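RagB/SusD family nutrient uptake outer membrane protein (Bacteroides thetaiotaomicron, PDB 7KV2) probably binds beta-glucan at the outer-membrane surface of a gut bacterium, as a SusD-family surface glycan-binding protein, and so helps in glycan uptake. Local coordinates at residues V70-D75 and D79-G84; N310-H315 and Q347-A352. All coordinates share one frame; numbering follows the deposited sequence.

Overall arrangement
Followed from the N terminus, the chain meets interaction 1 first. There the short helix 70-75 is touched by the loop 79-84 that follows it, so a tight loop of three intervening residues closes within the region assigned to the starch-binding, outer-membrane-associating family. More than two hundred residues later, in the SusD family region, interaction 2 joins the loop 310-315 to helix 346-355 across 31 residues that include helices 326-331 and 337-342. The two closures neither nest nor cross but follow in series. The centres of interaction 1 and interaction 2 are about 23 Å apart. Interaction 1 is buried, whereas interaction 2 lies about 28 Å from the centre of the chain and is partly exposed.

Interaction 1: residues V70-D75 and D79-G84; sequences VNLMSD and DDLWVG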
loop_
_atom_site.group_PDB
_atom_site.type_symbol
_atom_site.label_atom_id
_atom_site.label_comp_id
_atom_site.label_asym_id
_atom_site.label_seq_id
_atom_site.Cartn_x
_atom_site.Cartn_y
_atom_site.Cartn_z
ATOM N N VAL A 70 -4.034 2.843 -3.363
ATOM C CA VAL A 70 -3.346 1.640 -3.873
ATOM C C VAL A 70 -3.497 0.471 -2.887
ATOM O O VAL A 70 -3.630 -0.643 -3.303
ATOM C CB VAL A 70 -1.902 1.952 -4.265
ATOM C CG1 VAL A 70 -1.035 2.410 -3.088
ATOM C CG2 VAL A 70 -1.274 0.739 -4.938
ATOM N N ASN A 71 -3.460 0.726 -1.586
ATOM C CA ASN A 71 -3.705 -0.312 -0.575
ATOM C C ASN A 71 -5.116 -0.881 -0.749
ATOM O O ASN A 71 -5.232 -2.089 -0.673
ATOM C CB ASN A 71 -3.460 0.221 0.857
ATOM C CG ASN A 71 -4.185 1.502 1.234
ATOM O OD1 ASN A 71 -4.349 2.405 0.416
ATOM N ND2 ASN A 71 -4.705 1.581 2.476
ATOM N N LEU A 72 -6.150 -0.055 -0.807
ATOM C CA LEU A 72 -7.537 -0.557 -0.781
ATOM C C LEU A 72 -7.793 -1.294 -2.100
ATOM O O LEU A 72 -8.632 -2.231 -2.078
ATOM C CB LEU A 72 -8.579 0.558 -0.647
ATOM C CG LEU A 72 -8.549 1.435 0.607
ATOM C CD1 LEU A 72 -9.772 2.352 0.645
ATOM C CD2 LEU A 72 -8.484 0.587 1.817
ATOM N N MET A 73 -7.157 -0.866 -3.188
ATOM C CA MET A 73 -7.425 -1.507 -4.495
ATOM C C MET A 73 -7.115 -3.021 -4.420
ATOM O O MET A 73 -7.861 -3.814 -5.092
ATOM C CB MET A 73 -6.708 -0.843 -5.667
ATOM C CG MET A 73 -7.168 0.570 -5.996
ATOM S SD MET A 73 -8.943 0.791 -6.266
ATOM C CE MET A 73 -9.537 1.051 -4.598
ATOM N N SER A 74 -6.106 -3.465 -3.659
ATOM C CA SER A 74 -5.879 -4.911 -3.413
ATOM C C SER A 74 -6.765 -5.405 -2.264
ATOM O O SER A 74 -7.307 -6.525 -2.375
ATOM C CB SER A 74 -4.422 -5.244 -3.271
ATOM O OG SER A 74 -3.871 -4.741 -2.056
ATOM N N ASP A 75 -6.888 -4.668 -1.153
ATOM C CA ASP A 75 -7.580 -5.245 0.030
ATOM C C ASP A 75 -9.039 -5.553 -0.293
ATOM O O ASP A 75 -9.560 -6.477 0.325
ATOM C CB ASP A 75 -7.424 -4.365 1.276
ATOM C CG ASP A 75 -6.022 -4.447 1.876
ATOM O OD1 ASP A 75 -5.439 -5.576 1.929
ATOM O OD2 ASP A 75 -5.514 -3.392 2.320
ATOM N N ASP A 79 -10.173 -10.695 2.027
ATOM C CA ASP A 79 -11.156 -11.313 2.948
ATOM C C ASP A 79 -11.283 -10.486 4.240
ATOM O O ASP A 79 -11.737 -11.057 5.257
ATOM C CB ASP A 79 -10.782 -12.770 3.232
ATOM C CG ASP A 79 -9.391 -12.987 3.786
ATOM O OD1 ASP A 79 -8.500 -12.167 3.491
ATOM O OD2 ASP A 79 -9.165 -14.041 4.429
ATOM N N ASP A 80 -10.945 -9.190 4.224
ATOM C CA ASP A 80 -10.829 -8.428 5.507
ATOM C C ASP A 80 -11.810 -7.264 5.582
ATOM O O ASP A 80 -12.270 -6.933 6.707
ATOM C CB ASP A 80 -9.409 -7.886 5.692
ATOM C CG ASP A 80 -8.384 -8.964 5.960
ATOM O OD1 ASP A 80 -8.773 -10.034 6.462
ATOM O OD2 ASP A 80 -7.229 -8.747 5.595
ATOM N N LEU A 81 -12.115 -6.651 4.438
ATOM C CA LEU A 81 -12.959 -5.446 4.320
ATOM C C LEU A 81 -14.123 -5.762 3.407
ATOM O O LEU A 81 -13.971 -6.673 2.516
ATOM C CB LEU A 81 -12.145 -4.297 3.706
ATOM C CG LEU A 81 -10.793 -3.989 4.331
ATOM C CD1 LEU A 81 -10.114 -2.861 3.553
ATOM C CD2 LEU A 81 -10.943 -3.577 5.795
ATOM N N TRP A 82 -15.168 -4.971 3.494
ATOM C CA TRP A 82 -16.175 -4.877 2.417
ATOM C C TRP A 82 -15.815 -3.687 1.507
ATOM O O TRP A 82 -14.684 -3.103 1.623
ATOM C CB TRP A 82 -17.582 -4.788 3.021
ATOM C CG TRP A 82 -17.974 -6.000 3.811
ATOM C CD1 TRP A 82 -18.388 -6.004 5.115
ATOM C CD2 TRP A 82 -18.021 -7.376 3.375
ATOM N NE1 TRP A 82 -18.679 -7.275 5.528
ATOM C CE2 TRP A 82 -18.507 -8.132 4.462
ATOM C CE3 TRP A 82 -17.797 -8.032 2.151
ATOM C CZ2 TRP A 82 -18.671 -9.523 4.390
ATOM C CZ3 TRP A 82 -18.002 -9.402 2.068
ATOM C CH2 TRP A 82 -18.386 -10.142 3.191
ATOM N N VAL A 83 -16.704 -3.339 0.578
ATOM C CA VAL A 83 -16.434 -2.251 -0.397
ATOM C C VAL A 83 -17.204 -1.008 0.024
ATOM O O VAL A 83 -16.607 0.084 0.045
ATOM C CB VAL A 83 -16.744 -2.710 -1.833
ATOM C CG1 VAL A 83 -16.463 -1.584 -2.804
ATOM C CG2 VAL A 83 -15.951 -3.959 -2.199
ATOM N N GLY A 84 -18.474 -1.159 0.372
ATOM C CA GLY A 84 -19.304 -0.088 0.932
ATOM C C GLY A 84 -19.754 0.935 -0.114
ATOM O O GLY A 84 -19.908 0.566 -1.285
HETATM O O HOH W 1 -6.937 -6.257 4.328
HETATM O O HOH W 2 -11.249 -7.597 1.777
#
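Leu-81 reaches back to the helix with one methyl: its CD1 lies 3.8 Å from CB of Asp-75 and also meets CD2 of Leu-72, 4.2 Å away. The leucine side chains cross at about a right angle and touch through one methyl each. In Leu-81, CG stands opposite the carbonyl carbon (chi1 -51°), which directs the branch carrying CD1 to the helix. Leucine suits both buried places, offering a branched apolar end.

Two waters also join the segments. One donates to OD2 of Asp-80 at 2.8 Å and, weakly, to OD1 of Asp-75, bridging carboxylates whose oxygens OD1 of Asp-75 and OD2 of Asp-80 stand 5.2 Å apart. With the salt bridge from Arg-331 to OD1 of Asp-80, it probably eases the like-charge repulsion. The other accepts from the backbone N of Asp-80 at 2.9 Å and lies close to the carbonyl oxygens of Asp-75 and Leu-81.

Aspartate suits position 75 by giving CB to Leu-81 and its oxygens to the water and the backbone N of Gly-461. Further out, His-454 NE2 hydrogen-bonds OD1 of Asp-80, and Leu-72 packs on Leu-299 and Ile-303. The whole is a short helix with its following loop folded back on it, within the helix-rich SusD fold.

Interaction 2: residues N310-H315 and Q347-A352; sequences NGTDNH and QAVLDA
With CG1 of Val-349 turned opposite the backbone nitrogen (chi1 164°) and CG of Asp-313 likewise (chi1 -162°), the carboxylate arm crosses the valine's two methyls at about a right angle. CG1 of Val-349 lies 3.7 Å from CB of Asp-313, and its CG2 lies 3.5 Å from OD2 of the same aspartate. Beta-branching suits the valine here: one methyl meets the aliphatic stem, the other the carboxylate. OD2 finds its polar partner in the indole NE1 of Trp-344. Alongside, the methyl CG2 of Thr-312 approaches CD2 of Leu-350 at 3.9 Å, while the hydroxyl OG1 bonds with the carbonyl of Pro-309; threonine thus serves an apolar and a polar neighbour. An alanine in place of Val-349 would lose both methyls and is likely to open a gap beside Asp-313.

Within the loop, ND1 of His-315 donates to O of Asp-313 at 2.8 Å, nearly straight (160°), the acceptor in the imidazole plane but the donor above the carbonyl plane. The ring of His-315 stacks on Trp-344. That tryptophan belongs to strand 343-345, which pairs antiparallel with strand 373-375 and leads directly into helix 346-355, the helix that meets the loop between helices 299-303 and 326-331.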
loop_
_atom_site.group_PDB
_atom_site.type_symbol
_atom_site.label_atom_id
_atom_site.label_comp_id
_atom_site.label_asym_id
_atom_site.label_seq_id
_atom_site.Cartn_x
_atom_site.Cartn_y
_atom_site.Cartn_z
ATOM N N ASN A 310 -19.037 14.581 13.672
ATOM C CA ASN A 310 -17.645 15.091 13.758
ATOM C C ASN A 310 -17.291 15.440 15.220
ATOM O O ASN A 310 -18.023 16.228 15.882
ATOM C CB ASN A 310 -17.443 16.277 12.822
ATOM C CG ASN A 310 -17.131 15.873 11.406
ATOM O OD1 ASN A 310 -17.139 14.683 11.083
ATOM N ND2 ASN A 310 -16.865 16.863 10.571
ATOM N N GLY A 311 -16.196 14.870 15.694
ATOM C CA GLY A 311 -15.627 15.126 17.033
ATOM C C GLY A 311 -16.048 14.103 18.054
ATOM O O GLY A 311 -15.315 13.968 19.072
ATOM N N THR A 312 -17.161 13.383 17.845
ATOM C CA THR A 312 -17.590 12.283 18.736
ATOM C C THR A 312 -16.496 11.198 18.752
ATOM O O THR A 312 -16.110 10.695 17.650
ATOM C CB THR A 312 -18.981 11.761 18.360
ATOM O OG1 THR A 312 -19.907 12.847 18.455
ATOM C CG2 THR A 312 -19.471 10.655 19.260
ATOM N N ASP A 313 -15.937 10.899 19.926
ATOM C CA ASP A 313 -14.797 9.952 20.064
ATOM C C ASP A 313 -13.614 10.432 19.203
ATOM O O ASP A 313 -12.741 9.592 18.861
ATOM C CB ASP A 313 -15.238 8.516 19.705
ATOM C CG ASP A 313 -14.290 7.440 20.222
ATOM O OD1 ASP A 313 -13.748 7.634 21.315
ATOM O OD2 ASP A 313 -14.042 6.432 19.504
ATOM N N ASN A 314 -13.489 11.749 18.943
ATOM C CA ASN A 314 -12.353 12.339 18.203
ATOM C C ASN A 314 -12.217 11.660 16.840
ATOM O O ASN A 314 -11.123 11.601 16.327
ATOM C CB ASN A 314 -11.037 12.238 18.971
ATOM C CG ASN A 314 -11.002 13.205 20.142
ATOM O OD1 ASN A 314 -10.458 12.870 21.183
ATOM N ND2 ASN A 314 -11.515 14.409 19.961
ATOM N N HIS A 315 -13.335 11.238 16.276
ATOM C CA HIS A 315 -13.396 10.751 14.873
ATOM C C HIS A 315 -14.245 11.716 14.078
ATOM O O HIS A 315 -15.242 12.257 14.650
ATOM C CB HIS A 315 -13.997 9.336 14.836
ATOM C CG HIS A 315 -13.042 8.254 15.222
ATOM N ND1 HIS A 315 -12.603 8.053 16.520
ATOM C CD2 HIS A 315 -12.416 7.330 14.460
ATOM C CE1 HIS A 315 -11.763 7.029 16.543
ATOM N NE2 HIS A 315 -11.638 6.537 15.276
ATOM N N GLN A 347 -20.226 1.907 15.924
ATOM C CA GLN A 347 -21.612 1.751 16.440
ATOM C C GLN A 347 -21.580 1.602 17.962
ATOM O O GLN A 347 -22.410 2.246 18.613
ATOM C CB GLN A 347 -22.373 0.581 15.822
ATOM C CG GLN A 347 -23.857 0.593 16.176
ATOM C CD GLN A 347 -24.529 1.894 15.784
ATOM O OE1 GLN A 347 -24.433 2.340 14.642
ATOM N NE2 GLN A 347 -25.228 2.488 16.737
ATOM N N ALA A 348 -20.642 0.827 18.514
ATOM C CA ALA A 348 -20.527 0.634 19.984
ATOM C C ALA A 348 -20.319 1.989 20.654
ATOM O O ALA A 348 -20.886 2.241 21.757
ATOM C CB ALA A 348 -19.416 -0.335 20.310
ATOM N N VAL A 349 -19.553 2.877 20.020
ATOM C CA VAL A 349 -19.277 4.244 20.552
ATOM C C VAL A 349 -20.603 5.010 20.701
ATOM O O VAL A 349 -20.862 5.609 21.776
ATOM C CB VAL A 349 -18.281 4.982 19.639
ATOM C CG1 VAL A 349 -18.257 6.469 19.909
ATOM C CG2 VAL A 349 -16.888 4.364 19.731
ATOM N N LEU A 350 -21.441 4.983 19.675
ATOM C CA LEU A 350 -22.729 5.695 19.758
ATOM C C LEU A 350 -23.679 4.988 20.745
ATOM O O LEU A 350 -24.422 5.705 21.416
ATOM C CB LEU A 350 -23.324 5.815 18.355
ATOM C CG LEU A 350 -22.506 6.631 17.345
ATOM C CD1 LEU A 350 -23.328 6.923 16.104
ATOM C CD2 LEU A 350 -21.994 7.941 17.913
ATOM N N ASP A 351 -23.722 3.657 20.777
ATOM C CA ASP A 351 -24.579 2.867 21.700
ATOM C C ASP A 351 -24.235 3.314 23.121
ATOM O O ASP A 351 -25.171 3.587 23.896
ATOM C CB ASP A 351 -24.384 1.349 21.577
ATOM C CG ASP A 351 -24.827 0.745 20.259
ATOM O OD1 ASP A 351 -25.581 1.410 19.543
ATOM O OD2 ASP A 351 -24.406 -0.397 19.952
ATOM N N ALA A 352 -22.945 3.447 23.427
ATOM C CA ALA A 352 -22.457 3.854 24.767
ATOM C C ALA A 352 -22.927 5.283 25.060
ATOM O O ALA A 352 -23.535 5.517 26.140
ATOM C CB ALA A 352 -20.958 3.741 24.848
#